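Local coordinates for hydrogenase expression/formation protein HypE (Desulfovibrio vulgaris subsp. vulgaris, PDB 2Z1U), which binds ATP and magnesium and, as a member of the HypE family, probably takes part in the maturation of hydrogenases, at residues S24-R29 against I106-V111. Sequence-based numbering, arbitrary orientation.
Sequences SDLFLR and ILERVV. With ATP (adenosine-5'-triphosphate), chain D.
The adenine end of the ATP site is lined by Phe27 of 24-29, whose helix packs nearly parallel against 106-111, Leu26 and Phe27 meeting Leu107 and Val111; the segment axes approach to 10.2 Å at 22°. Leu26 points toward the other helix, its CG anti to the backbone N. Its two methyls divide the work: CD2 touches Leu107 CD2 at 3.7 Å and also Val111 CG2, whereas CD1 lies alongside the Glu108 chain, 3.9 Å from CG and 3.7 Å from OE2. The Phe27 ring serves both helix and ligand. Its CE1 is 3.3 Å from Val111 CG2, a tight approach, and ATP N6 sits 3.3 Å above the ring plane, over the centre. At the outer margin, Arg29 NH2 donates to Glu108 OE2 in a 2.8 Å salt bridge that is almost straight (172°). The carboxylate plane stands at 89° to the guanidinium, yet OE2 lies near the guanidinium plane. Arg29 NH1 also turns to Asp25 O in that plane, at a separation (2.5 Å) short enough for its geometry to be doubtful. Beneath the pair, strand 87-99 supplies Phe96, which meets Phe27, Leu107 and Val111, while Val110 rests on strand 141-151.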
loop_
_atom_site.group_PDB
_atom_site.type_symbol
_atom_site.label_atom_id
_atom_site.label_comp_id
_atom_site.label_asym_id
_atom_site.label_seq_id
_atom_site.Cartn_x
_atom_site.Cartn_y
_atom_site.Cartn_z
ATOM N N SER A 24 17.289 -8.184 -1.165
ATOM C CA SER A 24 18.597 -7.544 -0.951
ATOM C C SER A 24 19.306 -7.108 -2.227
ATOM O O SER A 24 19.816 -5.990 -2.304
ATOM C CB SER A 24 19.530 -8.403 -0.077
ATOM O OG SER A 24 19.070 -8.363 1.279
ATOM N N ASP A 25 19.340 -7.979 -3.228
ATOM C CA ASP A 25 20.175 -7.735 -4.407
ATOM C C ASP A 25 19.538 -6.796 -5.423
ATOM O O ASP A 25 20.242 -6.192 -6.223
ATOM C CB ASP A 25 20.574 -9.047 -5.083
ATOM C CG ASP A 25 21.424 -9.946 -4.188
ATOM O OD1 ASP A 25 21.802 -9.542 -3.060
ATOM O OD2 ASP A 25 21.710 -11.075 -4.623
ATOM N N LEU A 26 18.211 -6.681 -5.408
ATOM C CA LEU A 26 17.547 -5.795 -6.355
ATOM C C LEU A 26 16.948 -4.567 -5.689
ATOM O O LEU A 26 17.379 -3.445 -5.963
ATOM C CB LEU A 26 16.474 -6.531 -7.169
ATOM C CG LEU A 26 15.716 -5.677 -8.203
ATOM C CD1 LEU A 26 16.648 -5.140 -9.294
ATOM C CD2 LEU A 26 14.570 -6.458 -8.810
ATOM N N PHE A 27 15.959 -4.787 -4.823
ATOM C CA PHE A 27 15.186 -3.683 -4.241
ATOM C C PHE A 27 16.043 -2.781 -3.355
ATOM O O PHE A 27 16.098 -1.574 -3.586
ATOM C CB PHE A 27 13.948 -4.197 -3.487
ATOM C CG PHE A 27 12.944 -4.890 -4.371
ATOM C CD1 PHE A 27 12.283 -4.192 -5.391
ATOM C CD2 PHE A 27 12.633 -6.234 -4.171
ATOM C CE1 PHE A 27 11.350 -4.835 -6.212
ATOM C CE2 PHE A 27 11.700 -6.885 -4.991
ATOM C CZ PHE A 27 11.061 -6.186 -6.012
ATOM N N LEU A 28 16.726 -3.369 -2.367
ATOM C CA LEU A 28 17.620 -2.617 -1.476
ATOM C C LEU A 28 18.746 -1.927 -2.226
ATOM O O LEU A 28 19.153 -0.821 -1.866
ATOM C CB LEU A 28 18.233 -3.528 -0.404
ATOM C CG LEU A 28 17.504 -3.521 0.932
ATOM C CD1 LEU A 28 16.032 -3.948 0.777
ATOM C CD2 LEU A 28 18.254 -4.396 1.932
ATOM N N ARG A 29 19.247 -2.581 -3.269
ATOM C CA ARG A 29 20.343 -2.017 -4.049
ATOM C C ARG A 29 19.914 -0.693 -4.671
ATOM O O ARG A 29 20.615 0.315 -4.554
ATOM C CB ARG A 29 20.804 -3.000 -5.122
ATOM C CG ARG A 29 22.167 -2.664 -5.713
ATOM C CD ARG A 29 22.617 -3.729 -6.704
ATOM N NE ARG A 29 22.265 -3.333 -8.068
ATOM C CZ ARG A 29 21.332 -3.907 -8.827
ATOM N NH1 ARG A 29 20.636 -4.949 -8.386
ATOM N NH2 ARG A 29 21.113 -3.448 -10.053
ATOM N N ILE A 106 12.504 -6.569 -17.059
ATOM C CA ILE A 106 11.341 -5.688 -16.900
ATOM C C ILE A 106 11.283 -5.196 -15.449
ATOM O O ILE A 106 11.211 -3.998 -15.197
ATOM C CB ILE A 106 10.012 -6.382 -17.317
ATOM C CG1 ILE A 106 9.997 -6.626 -18.832
ATOM C CG2 ILE A 106 8.796 -5.551 -16.865
ATOM C CD1 ILE A 106 8.726 -7.278 -19.358
ATOM N N LEU A 107 11.361 -6.133 -14.506
ATOM C CA LEU A 107 11.352 -5.811 -13.080
ATOM C C LEU A 107 12.487 -4.860 -12.682
ATOM O O LEU A 107 12.243 -3.863 -12.003
ATOM C CB LEU A 107 11.396 -7.090 -12.236
ATOM C CG LEU A 107 11.395 -6.933 -10.713
ATOM C CD1 LEU A 107 10.126 -6.254 -10.194
ATOM C CD2 LEU A 107 11.584 -8.297 -10.058
ATOM N N GLU A 108 13.712 -5.163 -13.112
ATOM C CA GLU A 108 14.872 -4.317 -12.808
ATOM C C GLU A 108 14.770 -2.897 -13.392
ATOM O O GLU A 108 15.135 -1.930 -12.725
ATOM C CB GLU A 108 16.190 -4.988 -13.244
ATOM C CG GLU A 108 17.419 -4.106 -13.011
ATOM C CD GLU A 108 18.718 -4.877 -12.877
ATOM O OE1 GLU A 108 19.129 -5.566 -13.842
ATOM O OE2 GLU A 108 19.343 -4.761 -11.804
ATOM N N ARG A 109 14.293 -2.777 -14.629
ATOM C CA ARG A 109 14.047 -1.468 -15.232
ATOM C C ARG A 109 13.019 -0.658 -14.434
ATOM O O ARG A 109 13.190 0.544 -14.228
ATOM C CB ARG A 109 13.565 -1.618 -16.671
ATOM C CG ARG A 109 14.664 -1.982 -17.664
ATOM C CD ARG A 109 14.165 -1.774 -19.094
ATOM N NE ARG A 109 13.325 -2.884 -19.551
ATOM C CZ ARG A 109 12.422 -2.806 -20.528
ATOM N NH1 ARG A 109 12.202 -1.659 -21.175
ATOM N NH2 ARG A 109 11.723 -3.888 -20.855
ATOM N N VAL A 110 11.964 -1.328 -13.977
ATOM C CA VAL A 110 10.904 -0.673 -13.197
ATOM C C VAL A 110 11.435 -0.241 -11.829
ATOM O O VAL A 110 11.192 0.889 -11.384
ATOM C CB VAL A 110 9.684 -1.589 -13.025
ATOM C CG1 VAL A 110 8.704 -0.998 -11.995
ATOM C CG2 VAL A 110 8.991 -1.809 -14.367
ATOM N N VAL A 111 12.168 -1.147 -11.179
ATOM C CA VAL A 111 12.817 -0.876 -9.897
ATOM C C VAL A 111 13.814 0.283 -10.030
ATOM O O VAL A 111 13.818 1.188 -9.197
ATOM C CB VAL A 111 13.496 -2.153 -9.307
ATOM C CG1 VAL A 111 14.376 -1.795 -8.136
ATOM C CG2 VAL A 111 12.426 -3.166 -8.883
HETATM P PG ATP D . 5.132 -11.731 4.604
HETATM O O1G ATP D . 4.981 -10.767 3.413
HETATM O O2G ATP D . 5.619 -13.080 4.172
HETATM O O3G ATP D . 3.924 -11.782 5.530
HETATM P PB ATP D . 6.721 -9.809 6.109
HETATM O O1B ATP D . 5.744 -8.827 5.430
HETATM O O2B ATP D . 6.873 -9.733 7.598
HETATM O O3B ATP D . 6.345 -11.267 5.563
HETATM P PA ATP D . 8.552 -9.590 3.938
HETATM O O1A ATP D . 9.093 -10.994 3.677
HETATM O O2A ATP D . 7.412 -9.230 3.027
HETATM O O3A ATP D . 8.184 -9.473 5.530
HETATM O "O5'" ATP D . 9.689 -8.506 3.903
HETATM C "C5'" ATP D . 11.005 -8.757 4.416
HETATM C "C4'" ATP D . 11.756 -7.444 4.364
HETATM O "O4'" ATP D . 11.957 -7.136 2.970
HETATM C "C3'" ATP D . 10.966 -6.290 4.957
HETATM O "O3'" ATP D . 11.888 -5.423 5.646
HETATM C "C2'" ATP D . 10.387 -5.546 3.749
HETATM O "O2'" ATP D . 10.296 -4.148 4.028
HETATM C "C1'" ATP D . 11.419 -5.839 2.642
HETATM N N9 ATP D . 10.823 -5.925 1.282
HETATM C C8 ATP D . 10.105 -6.934 0.765
HETATM N N7 ATP D . 9.750 -6.657 -0.511
HETATM C C5 ATP D . 10.228 -5.427 -0.776
HETATM C C6 ATP D . 10.206 -4.510 -1.940
HETATM N N6 ATP D . 9.551 -4.876 -3.064
HETATM N N1 ATP D . 10.830 -3.343 -1.819
HETATM C C2 ATP D . 11.478 -2.941 -0.708
HETATM N N3 ATP D . 11.543 -3.743 0.382
HETATM C C4 ATP D . 10.945 -4.962 0.381
#